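Local atomic coordinates of Tat-secreted protein Rv2525c (Mycobacterium tuberculosis, PDB entry 4PMQ), a protein that may act as a peptidoglycan hydrolase with glycosidase activity and shows esterase activity toward p-nitrophenyl esters in vitro. Residues S64-G69 with T73-G78; A107-N112 with N120-Y125; A175-V180 with P200-W205. All coordinates share one frame; numbering follows the deposited sequence.

Overall arrangement
Contacts 1 and 2 lie side by side, their centres 8 Å apart, where the neighbouring parallel strands 61-66 and 105-108 run out into loops. Both are buried, but contact 1 is polar, a carboxylate gripped by backbone amides, whereas contact 2 is an apolar strand-to-helix interface with one water-bridged hydroxyl. They are stitched together by Tyr66 O with Ser108 OG and by Trp76 NE1 with Asp111 OD2. Contact 3, partly buried and about 19 Å from both between centres, fastens the C-terminal tail to strand 177-181 by apolar Leu177-Phe202 packing and a histidine edge against a carbonyl, with no hydrogen bond across it. Ser64 OG and Trp205 NE1 connect it with contact 1.

Contact 1 (S64-G69 with T73-G78); sequences SCYQYG and TADWLG
The carboxylate of Asp75 receives two consecutive backbone amides, those of Tyr68 and Gly69, one on each oxygen. Tyr68 N lies 3.0 Å from Asp75 OD2, with an almost linear N-H...O angle of 175°, and meets the syn lone pair of OD2. Gly69 N meets Asp75 OD1 at 2.8 Å, also from the syn side but 31° out of the carboxylate plane. This two-point grip fixes the rotation of the acid group, which is aimed across the contact by a first torsion of -58° that sets CG opposite the carbonyl carbon. Two tyrosines border it: Tyr66 brings ring atom CE1 to 3.6 Å from Asp75 OD2, edge on, while Tyr68 lays CB against OD1. The OH of Tyr66 is bound in turn to His86 of helix 79-96.

Next to the acid the two segments also meet through their backbones. Gly69 CA lies 3.3 Å from Thr73 O in a CA-H...O contact, and water 1 joins Gly69 O to Asp75 N. The extended side chain of Gln67 reaches the same carbonyl, two residues ahead, with NE2 3.1 Å from Gly69 O. NE2 also bonds Asp110 OD2, and OE1 a glycerol; this and the tartrate near Gln67 probably come from the crystallisation liquor, though such molecules often mark pockets. The acid thus ties the beginning of the loop after strand 61-66 to its later part, at the C-terminal end of a parallel strand, where TIM-barrel glycosidases characteristically form their substrate pocket.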
loop_
_atom_site.group_PDB
_atom_site.type_symbol
_atom_site.label_atom_id
_atom_site.label_comp_id
_atom_site.label_asym_id
_atom_site.label_seq_id
_atom_site.Cartn_x
_atom_site.Cartn_y
_atom_site.Cartn_z
ATOM N N SER A 64 2.924 0.481 5.553
ATOM C CA SER A 64 3.748 0.703 4.360
ATOM C C SER A 64 3.117 0.143 3.085
ATOM O O SER A 64 2.584 -0.968 3.092
ATOM C CB SER A 64 5.116 0.049 4.523
ATOM O OG SER A 64 5.885 0.653 5.546
ATOM N N CYS A 65 3.235 0.896 1.975
ATOM C CA CYS A 65 2.788 0.393 0.689
ATOM C C CYS A 65 3.820 0.748 -0.358
ATOM O O CYS A 65 4.636 1.652 -0.159
ATOM C CB CYS A 65 1.410 0.928 0.318
ATOM S SG CYS A 65 1.377 2.708 0.023
ATOM N N TYR A 66 3.805 0.022 -1.442
ATOM C CA TYR A 66 4.795 0.233 -2.488
ATOM C C TYR A 66 4.133 0.435 -3.817
ATOM O O TYR A 66 3.384 -0.437 -4.245
ATOM C CB TYR A 66 5.732 -0.994 -2.579
ATOM C CG TYR A 66 6.875 -0.790 -3.547
ATOM C CD1 TYR A 66 6.695 -0.972 -4.923
ATOM C CD2 TYR A 66 8.132 -0.397 -3.095
ATOM C CE1 TYR A 66 7.730 -0.731 -5.826
ATOM C CE2 TYR A 66 9.177 -0.138 -3.991
ATOM C CZ TYR A 66 8.966 -0.304 -5.354
ATOM O OH TYR A 66 9.990 -0.100 -6.239
ATOM N N GLN A 67 4.476 1.512 -4.508
ATOM C CA GLN A 67 4.057 1.722 -5.899
ATOM C C GLN A 67 5.067 2.620 -6.542
ATOM O O GLN A 67 5.209 3.772 -6.131
ATOM C CB GLN A 67 2.648 2.304 -6.043
ATOM C CG GLN A 67 2.238 2.321 -7.533
ATOM C CD GLN A 67 0.836 2.741 -7.838
ATOM O OE1 GLN A 67 -0.038 2.784 -6.974
ATOM N NE2 GLN A 67 0.585 2.993 -9.116
ATOM N N TYR A 68 5.760 2.099 -7.540
ATOM C CA TYR A 68 6.749 2.901 -8.243
ATOM C C TYR A 68 6.170 3.365 -9.583
ATOM O O TYR A 68 6.027 4.565 -9.792
ATOM C CB TYR A 68 8.073 2.139 -8.427
ATOM C CG TYR A 68 9.075 2.904 -9.274
ATOM C CD1 TYR A 68 9.821 3.953 -8.734
ATOM C CD2 TYR A 68 9.299 2.562 -10.605
ATOM C CE1 TYR A 68 10.743 4.667 -9.517
ATOM C CE2 TYR A 68 10.207 3.272 -11.396
ATOM C CZ TYR A 68 10.951 4.300 -10.841
ATOM O OH TYR A 68 11.854 4.972 -11.648
ATOM N N GLY A 69 5.887 2.417 -10.488
ATOM C CA GLY A 69 5.327 2.714 -11.801
ATOM C C GLY A 69 3.809 2.753 -11.820
ATOM O O GLY A 69 3.152 2.596 -10.782
ATOM N N THR A 73 3.881 1.350 -17.198
ATOM C CA THR A 73 5.057 1.018 -16.380
ATOM C C THR A 73 4.611 0.400 -15.021
ATOM O O THR A 73 5.407 0.396 -14.080
ATOM C CB THR A 73 5.971 2.232 -16.185
ATOM O OG1 THR A 73 5.257 3.210 -15.418
ATOM C CG2 THR A 73 6.455 2.835 -17.529
ATOM N N ALA A 74 3.378 -0.178 -14.930
ATOM C CA ALA A 74 2.954 -0.821 -13.676
ATOM C C ALA A 74 4.025 -1.799 -13.219
ATOM O O ALA A 74 4.631 -2.484 -14.063
ATOM C CB ALA A 74 1.619 -1.539 -13.862
ATOM N N ASP A 75 4.297 -1.830 -11.897
ATOM C CA ASP A 75 5.378 -2.635 -11.354
ATOM C C ASP A 75 5.270 -4.111 -11.693
ATOM O O ASP A 75 6.301 -4.756 -11.915
ATOM C CB ASP A 75 5.461 -2.485 -9.825
ATOM C CG ASP A 75 5.653 -1.051 -9.371
ATOM O OD1 ASP A 75 6.373 -0.302 -10.064
ATOM O OD2 ASP A 75 5.123 -0.699 -8.302
ATOM N N TRP A 76 4.034 -4.656 -11.702
ATOM C CA TRP A 76 3.854 -6.107 -11.880
ATOM C C TRP A 76 4.025 -6.597 -13.340
ATOM O O TRP A 76 4.090 -7.804 -13.556
ATOM C CB TRP A 76 2.453 -6.487 -11.365
ATOM C CG TRP A 76 1.352 -5.712 -12.019
ATOM C CD1 TRP A 76 0.794 -4.533 -11.597
ATOM C CD2 TRP A 76 0.652 -6.090 -13.204
ATOM N NE1 TRP A 76 -0.230 -4.169 -12.448
ATOM C CE2 TRP A 76 -0.340 -5.113 -13.438
ATOM C CE3 TRP A 76 0.753 -7.179 -14.087
ATOM C CZ2 TRP A 76 -1.249 -5.219 -14.495
ATOM C CZ3 TRP A 76 -0.158 -7.283 -15.119
ATOM C CH2 TRP A 76 -1.117 -6.292 -15.336
ATOM N N LEU A 77 4.138 -5.691 -14.321
ATOM C CA LEU A 77 4.260 -6.143 -15.710
ATOM C C LEU A 77 5.469 -7.050 -15.938
ATOM O O LEU A 77 5.354 -8.007 -16.707
ATOM C CB LEU A 77 4.298 -4.962 -16.688
ATOM C CG LEU A 77 3.000 -4.142 -16.763
ATOM C CD1 LEU A 77 3.207 -2.912 -17.643
ATOM C CD2 LEU A 77 1.837 -4.993 -17.323
ATOM N N GLY A 78 6.586 -6.753 -15.273
ATOM C CA GLY A 78 7.831 -7.517 -15.407
ATOM C C GLY A 78 7.914 -8.824 -14.636
ATOM O O GLY A 78 8.975 -9.461 -14.614
HETATM O O HOH W 1 2.856 -0.020 -10.017
#

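Contact 2 (A107-N112 with N120-Y125); sequences ASIDDN and NQIVPY
In the beta-alpha-beta unit formed by strand 105-108, helix 115-133 and strand 138-142, Ala107 and Ile109 meet Ile122 and Tyr125, packing the end of the first strand and the residue after it against the helix that crosses over to the next. Such units are the repeating element of the TIM-barrel clan to which this glycoside hydrolase-like domain belongs. Ile109 contributes the largest share of the interface and uses both of its branches. Its CG2 comes within 3.7 Å of Ile122 CD1, while its CD1 lies 3.9 Å from Ile122 CG2, so that the two branched chains cross at a slant and interlock. The CD1 end also reaches the tyrosine, 4.0 Å from Tyr125 CD2, with the two side chains running past each other in opposite senses. Ala107 adds a looser methyl contact, its CB 4.3 Å from Tyr125 CE2.

Tyr125 follows three residues after Ile122, and its CG lies opposite the backbone N (chi1 178°), which carries the ring from the helix toward the strand. Trp129 meets this ring edge-to-face and hydrogen-bonds its hydroxyl, while Trp76, in the loop between strand 61-66 and helix 79-96, touches both Ile122 and Tyr125. Just past the strand end, the chain makes an inverse gamma turn centred on Asp110, closed by a weak hydrogen bond from Asp111 N to Ile109 O. Asp110 OD2 forms a salt bridge with Lys70, and Ile109 O takes a hydrogen bond from His162. The polar link across the contact is indirect: water 2 lies 2.7 Å from Tyr125 OH and 2.8 Å from Ser108 O, bridging the buried phenol to the strand backbone.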
loop_
_atom_site.group_PDB
_atom_site.type_symbol
_atom_site.label_atom_id
_atom_site.label_comp_id
_atom_site.label_asym_id
_atom_site.label_seq_id
_atom_site.Cartn_x
_atom_site.Cartn_y
_atom_site.Cartn_z
ATOM N N ALA A 107 2.385 -4.383 -1.599
ATOM C CA ALA A 107 2.776 -4.248 -3.016
ATOM C C ALA A 107 1.535 -3.838 -3.826
ATOM O O ALA A 107 0.460 -4.449 -3.663
ATOM C CB ALA A 107 3.353 -5.556 -3.522
ATOM N N SER A 108 1.666 -2.824 -4.714
ATOM C CA SER A 108 0.493 -2.349 -5.443
ATOM C C SER A 108 0.244 -2.986 -6.805
ATOM O O SER A 108 1.149 -3.111 -7.654
ATOM C CB SER A 108 0.564 -0.842 -5.627
ATOM O OG SER A 108 0.631 -0.265 -4.337
ATOM N N ILE A 109 -1.034 -3.350 -7.008
ATOM C CA ILE A 109 -1.602 -3.847 -8.252
ATOM C C ILE A 109 -2.646 -2.759 -8.574
ATOM O O ILE A 109 -3.833 -2.962 -8.322
ATOM C CB ILE A 109 -2.173 -5.288 -8.228
ATOM C CG1 ILE A 109 -1.179 -6.350 -7.633
ATOM C CG2 ILE A 109 -2.657 -5.681 -9.648
ATOM C CD1 ILE A 109 0.193 -6.437 -8.261
ATOM N N ASP A 110 -2.171 -1.564 -9.044
ATOM C CA ASP A 110 -2.988 -0.388 -9.317
ATOM C C ASP A 110 -3.621 -0.512 -10.708
ATOM O O ASP A 110 -3.423 0.315 -11.597
ATOM C CB ASP A 110 -2.075 0.865 -9.192
ATOM C CG ASP A 110 -2.814 2.178 -9.334
ATOM O OD1 ASP A 110 -4.027 2.222 -8.990
ATOM O OD2 ASP A 110 -2.203 3.145 -9.838
ATOM N N ASP A 111 -4.349 -1.615 -10.898
ATOM C CA ASP A 111 -4.949 -2.032 -12.160
ATOM C C ASP A 111 -6.148 -2.935 -11.912
ATOM O O ASP A 111 -6.382 -3.395 -10.775
ATOM C CB ASP A 111 -3.874 -2.821 -12.965
ATOM C CG ASP A 111 -2.920 -1.921 -13.726
ATOM O OD1 ASP A 111 -3.381 -1.215 -14.651
ATOM O OD2 ASP A 111 -1.723 -1.900 -13.376
ATOM N N ASN A 112 -6.863 -3.234 -12.996
ATOM C CA ASN A 112 -8.023 -4.122 -13.023
ATOM C C ASN A 112 -7.659 -5.247 -13.998
ATOM O O ASN A 112 -8.063 -5.223 -15.177
ATOM C CB ASN A 112 -9.291 -3.342 -13.449
ATOM C CG ASN A 112 -10.496 -4.248 -13.503
ATOM O OD1 ASN A 112 -10.476 -5.329 -12.901
ATOM N ND2 ASN A 112 -11.550 -3.831 -14.236
ATOM N N ASN A 120 -0.072 -14.970 -15.403
ATOM C CA ASN A 120 1.195 -14.881 -16.126
ATOM C C ASN A 120 2.178 -13.856 -15.577
ATOM O O ASN A 120 3.394 -14.027 -15.775
ATOM C CB ASN A 120 0.932 -14.584 -17.593
ATOM C CG ASN A 120 0.226 -15.705 -18.338
ATOM O OD1 ASN A 120 0.346 -16.883 -17.976
ATOM N ND2 ASN A 120 -0.407 -15.367 -19.489
ATOM N N GLN A 121 1.677 -12.773 -14.971
ATOM C CA GLN A 121 2.569 -11.689 -14.518
ATOM C C GLN A 121 2.467 -11.406 -13.008
ATOM O O GLN A 121 3.492 -11.304 -12.317
ATOM C CB GLN A 121 2.247 -10.409 -15.309
ATOM C CG GLN A 121 2.577 -10.564 -16.829
ATOM C CD GLN A 121 2.033 -9.449 -17.703
ATOM O OE1 GLN A 121 0.858 -9.459 -18.093
ATOM N NE2 GLN A 121 2.895 -8.499 -18.106
ATOM N N ILE A 122 1.248 -11.244 -12.488
ATOM C CA ILE A 122 1.085 -10.864 -11.065
ATOM C C ILE A 122 1.528 -11.994 -10.111
ATOM O O ILE A 122 2.160 -11.687 -9.109
ATOM C CB ILE A 122 -0.363 -10.403 -10.770
ATOM C CG1 ILE A 122 -0.653 -9.144 -11.608
ATOM C CG2 ILE A 122 -0.526 -10.119 -9.250
ATOM C CD1 ILE A 122 -2.158 -8.735 -11.617
ATOM N N VAL A 123 1.225 -13.262 -10.430
ATOM C CA VAL A 123 1.635 -14.380 -9.572
ATOM C C VAL A 123 3.203 -14.369 -9.456
ATOM O O VAL A 123 3.695 -14.236 -8.329
ATOM C CB VAL A 123 1.064 -15.736 -10.066
ATOM C CG1 VAL A 123 1.770 -16.920 -9.409
ATOM C CG2 VAL A 123 -0.443 -15.800 -9.797
ATOM N N PRO A 124 4.005 -14.391 -10.546
ATOM C CA PRO A 124 5.465 -14.371 -10.321
ATOM C C PRO A 124 5.900 -13.079 -9.615
ATOM O O PRO A 124 6.863 -13.106 -8.838
ATOM C CB PRO A 124 6.070 -14.505 -11.713
ATOM C CG PRO A 124 4.957 -14.339 -12.681
ATOM C CD PRO A 124 3.666 -14.605 -11.971
ATOM N N TYR A 125 5.214 -11.926 -9.920
ATOM C CA TYR A 125 5.557 -10.639 -9.283
ATOM C C TYR A 125 5.414 -10.742 -7.743
ATOM O O TYR A 125 6.371 -10.476 -6.994
ATOM C CB TYR A 125 4.653 -9.508 -9.823
ATOM C CG TYR A 125 4.927 -8.168 -9.175
ATOM C CD1 TYR A 125 6.102 -7.469 -9.446
ATOM C CD2 TYR A 125 4.009 -7.591 -8.298
ATOM C CE1 TYR A 125 6.371 -6.244 -8.847
ATOM C CE2 TYR A 125 4.273 -6.362 -7.682
ATOM C CZ TYR A 125 5.468 -5.704 -7.944
ATOM O OH TYR A 125 5.768 -4.505 -7.339
HETATM O O HOH W 2 3.789 -2.725 -6.848
#

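Contact 3 (A175-V180 with P200-W205); sequences AHLHQV and PQFGQW
At the start of strand 177-181, His176 and Leu177 receive the C-terminal tail of the chain, an irregular segment in which Phe202 is the main partner. Leu177 CD2 packs 3.8 Å from Phe202 CB and 3.9 Å from Phe202 CD1, the two side chains crossing at about a right angle. His176 approaches the tail with the carbon edge of its imidazole: CD2 lies 3.2 Å from Gln201 O, close to the ring plane, while ND1 is bound to the backbone N of Phe159.

Gln204 holds the tail in shape. Its OE1 accepts Phe202 N at 2.9 Å, and its NE2 donates to Pro200 O at 3.1 Å, so one amide spans a backbone donor and a backbone acceptor. The same OE1 sits 3.3 Å above the centre of the Phe202 ring. That ring takes the cramped position between backbone N and carbonyl carbon (chi1 54°), which folds it back over the Gln204 amide. Gly203 supplies the positive phi, 106°, with which the tail turns.

Phe202 also rests on Ile197 of strand 190-197 and on Lys61 and Val63 of strand 61-66, and Leu177 touches Trp160 of strand 158-161. The tail therefore crosses from the beginning of strand 177-181 to that of strand 61-66, joining strands from separate parts of the curled sheet.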
loop_
_atom_site.group_PDB
_atom_site.type_symbol
_atom_site.label_atom_id
_atom_site.label_comp_id
_atom_site.label_asym_id
_atom_site.label_seq_id
_atom_site.Cartn_x
_atom_site.Cartn_y
_atom_site.Cartn_z
ATOM N N ALA A 175 -10.139 -8.874 3.323
ATOM C CA ALA A 175 -9.386 -7.604 3.331
ATOM C C ALA A 175 -9.160 -7.064 4.746
ATOM O O ALA A 175 -10.037 -7.157 5.621
ATOM C CB ALA A 175 -10.095 -6.556 2.485
ATOM N N HIS A 176 -7.949 -6.524 4.974
ATOM C CA HIS A 176 -7.542 -5.893 6.225
ATOM C C HIS A 176 -7.864 -4.408 6.174
ATOM O O HIS A 176 -8.165 -3.805 7.199
ATOM C CB HIS A 176 -6.037 -6.091 6.418
ATOM C CG HIS A 176 -5.678 -7.538 6.541
ATOM N ND1 HIS A 176 -5.590 -8.356 5.427
ATOM C CD2 HIS A 176 -5.540 -8.294 7.654
ATOM C CE1 HIS A 176 -5.310 -9.564 5.887
ATOM N NE2 HIS A 176 -5.285 -9.581 7.229
ATOM N N LEU A 177 -7.790 -3.823 4.960
ATOM C CA LEU A 177 -8.004 -2.411 4.681
ATOM C C LEU A 177 -8.853 -2.271 3.449
ATOM O O LEU A 177 -8.763 -3.130 2.570
ATOM C CB LEU A 177 -6.654 -1.720 4.427
ATOM C CG LEU A 177 -5.628 -1.864 5.554
ATOM C CD1 LEU A 177 -4.238 -1.361 5.142
ATOM C CD2 LEU A 177 -6.085 -1.152 6.830
ATOM N N HIS A 178 -9.626 -1.188 3.351
ATOM C CA HIS A 178 -10.445 -0.942 2.145
ATOM C C HIS A 178 -10.395 0.541 1.753
ATOM O O HIS A 178 -10.773 1.394 2.539
ATOM C CB HIS A 178 -11.900 -1.401 2.370
ATOM C CG HIS A 178 -12.842 -1.202 1.224
ATOM N ND1 HIS A 178 -14.203 -1.241 1.422
ATOM C CD2 HIS A 178 -12.598 -1.046 -0.105
ATOM C CE1 HIS A 178 -14.757 -1.063 0.229
ATOM N NE2 HIS A 178 -13.836 -0.913 -0.721
ATOM N N GLN A 179 -9.933 0.830 0.539
ATOM C CA GLN A 179 -9.890 2.194 0.021
ATOM C C GLN A 179 -11.316 2.546 -0.397
ATOM O O GLN A 179 -11.852 1.913 -1.317
ATOM C CB GLN A 179 -8.901 2.275 -1.138
ATOM C CG GLN A 179 -8.557 3.721 -1.503
ATOM C CD GLN A 179 -7.498 3.711 -2.562
ATOM O OE1 GLN A 179 -7.683 3.115 -3.619
ATOM N NE2 GLN A 179 -6.382 4.408 -2.322
ATOM N N VAL A 180 -11.946 3.482 0.340
ATOM C CA VAL A 180 -13.360 3.836 0.100
ATOM C C VAL A 180 -13.566 5.202 -0.555
ATOM O O VAL A 180 -14.686 5.485 -0.965
ATOM C CB VAL A 180 -14.211 3.735 1.398
ATOM C CG1 VAL A 180 -14.238 2.293 1.888
ATOM C CG2 VAL A 180 -13.697 4.674 2.501
ATOM N N PRO A 200 -8.262 -6.078 13.152
ATOM C CA PRO A 200 -7.404 -5.437 14.176
ATOM C C PRO A 200 -5.905 -5.515 13.891
ATOM O O PRO A 200 -5.184 -4.593 14.273
ATOM C CB PRO A 200 -7.771 -6.147 15.481
ATOM C CG PRO A 200 -8.500 -7.426 15.074
ATOM C CD PRO A 200 -9.135 -7.131 13.727
ATOM N N GLN A 201 -5.446 -6.595 13.229
ATOM C CA GLN A 201 -4.046 -6.738 12.801
ATOM C C GLN A 201 -4.017 -6.440 11.297
ATOM O O GLN A 201 -4.393 -7.304 10.496
ATOM C CB GLN A 201 -3.476 -8.124 13.122
ATOM C CG GLN A 201 -3.200 -8.309 14.626
ATOM C CD GLN A 201 -2.088 -7.383 15.085
ATOM O OE1 GLN A 201 -1.048 -7.261 14.432
ATOM N NE2 GLN A 201 -2.283 -6.735 16.214
ATOM N N PHE A 202 -3.669 -5.208 10.915
ATOM C CA PHE A 202 -3.806 -4.770 9.519
ATOM C C PHE A 202 -2.481 -4.357 8.889
ATOM O O PHE A 202 -2.503 -3.801 7.800
ATOM C CB PHE A 202 -4.821 -3.610 9.428
ATOM C CG PHE A 202 -4.528 -2.438 10.341
ATOM C CD1 PHE A 202 -3.715 -1.387 9.918
ATOM C CD2 PHE A 202 -5.087 -2.371 11.617
ATOM C CE1 PHE A 202 -3.464 -0.286 10.762
ATOM C CE2 PHE A 202 -4.860 -1.262 12.442
ATOM C CZ PHE A 202 -4.040 -0.234 12.018
ATOM N N GLY A 203 -1.357 -4.601 9.577
ATOM C CA GLY A 203 -0.058 -4.280 9.008
ATOM C C GLY A 203 0.604 -3.061 9.617
ATOM O O GLY A 203 1.624 -2.589 9.105
ATOM N N GLN A 204 0.033 -2.552 10.728
ATOM C CA GLN A 204 0.579 -1.409 11.440
ATOM C C GLN A 204 1.998 -1.678 11.897
ATOM O O GLN A 204 2.328 -2.798 12.299
ATOM C CB GLN A 204 -0.283 -1.037 12.662
ATOM C CG GLN A 204 -0.418 -2.132 13.765
ATOM C CD GLN A 204 -1.682 -2.941 13.566
ATOM O OE1 GLN A 204 -1.946 -3.446 12.467
ATOM N NE2 GLN A 204 -2.466 -3.134 14.632
ATOM N N TRP A 205 2.852 -0.663 11.814
ATOM C CA TRP A 205 4.211 -0.833 12.318
ATOM C C TRP A 205 4.202 -1.169 13.816
ATOM O O TRP A 205 4.994 -2.011 14.252
ATOM C CB TRP A 205 5.014 0.466 12.104
ATOM C CG TRP A 205 5.386 0.756 10.685
ATOM C CD1 TRP A 205 4.839 0.223 9.545
ATOM C CD2 TRP A 205 6.350 1.734 10.248
ATOM N NE1 TRP A 205 5.434 0.780 8.429
ATOM C CE2 TRP A 205 6.363 1.709 8.835
ATOM C CE3 TRP A 205 7.223 2.609 10.923
ATOM C CZ2 TRP A 205 7.201 2.543 8.081
ATOM C CZ3 TRP A 205 8.086 3.400 10.183
ATOM C CH2 TRP A 205 8.043 3.395 8.778
#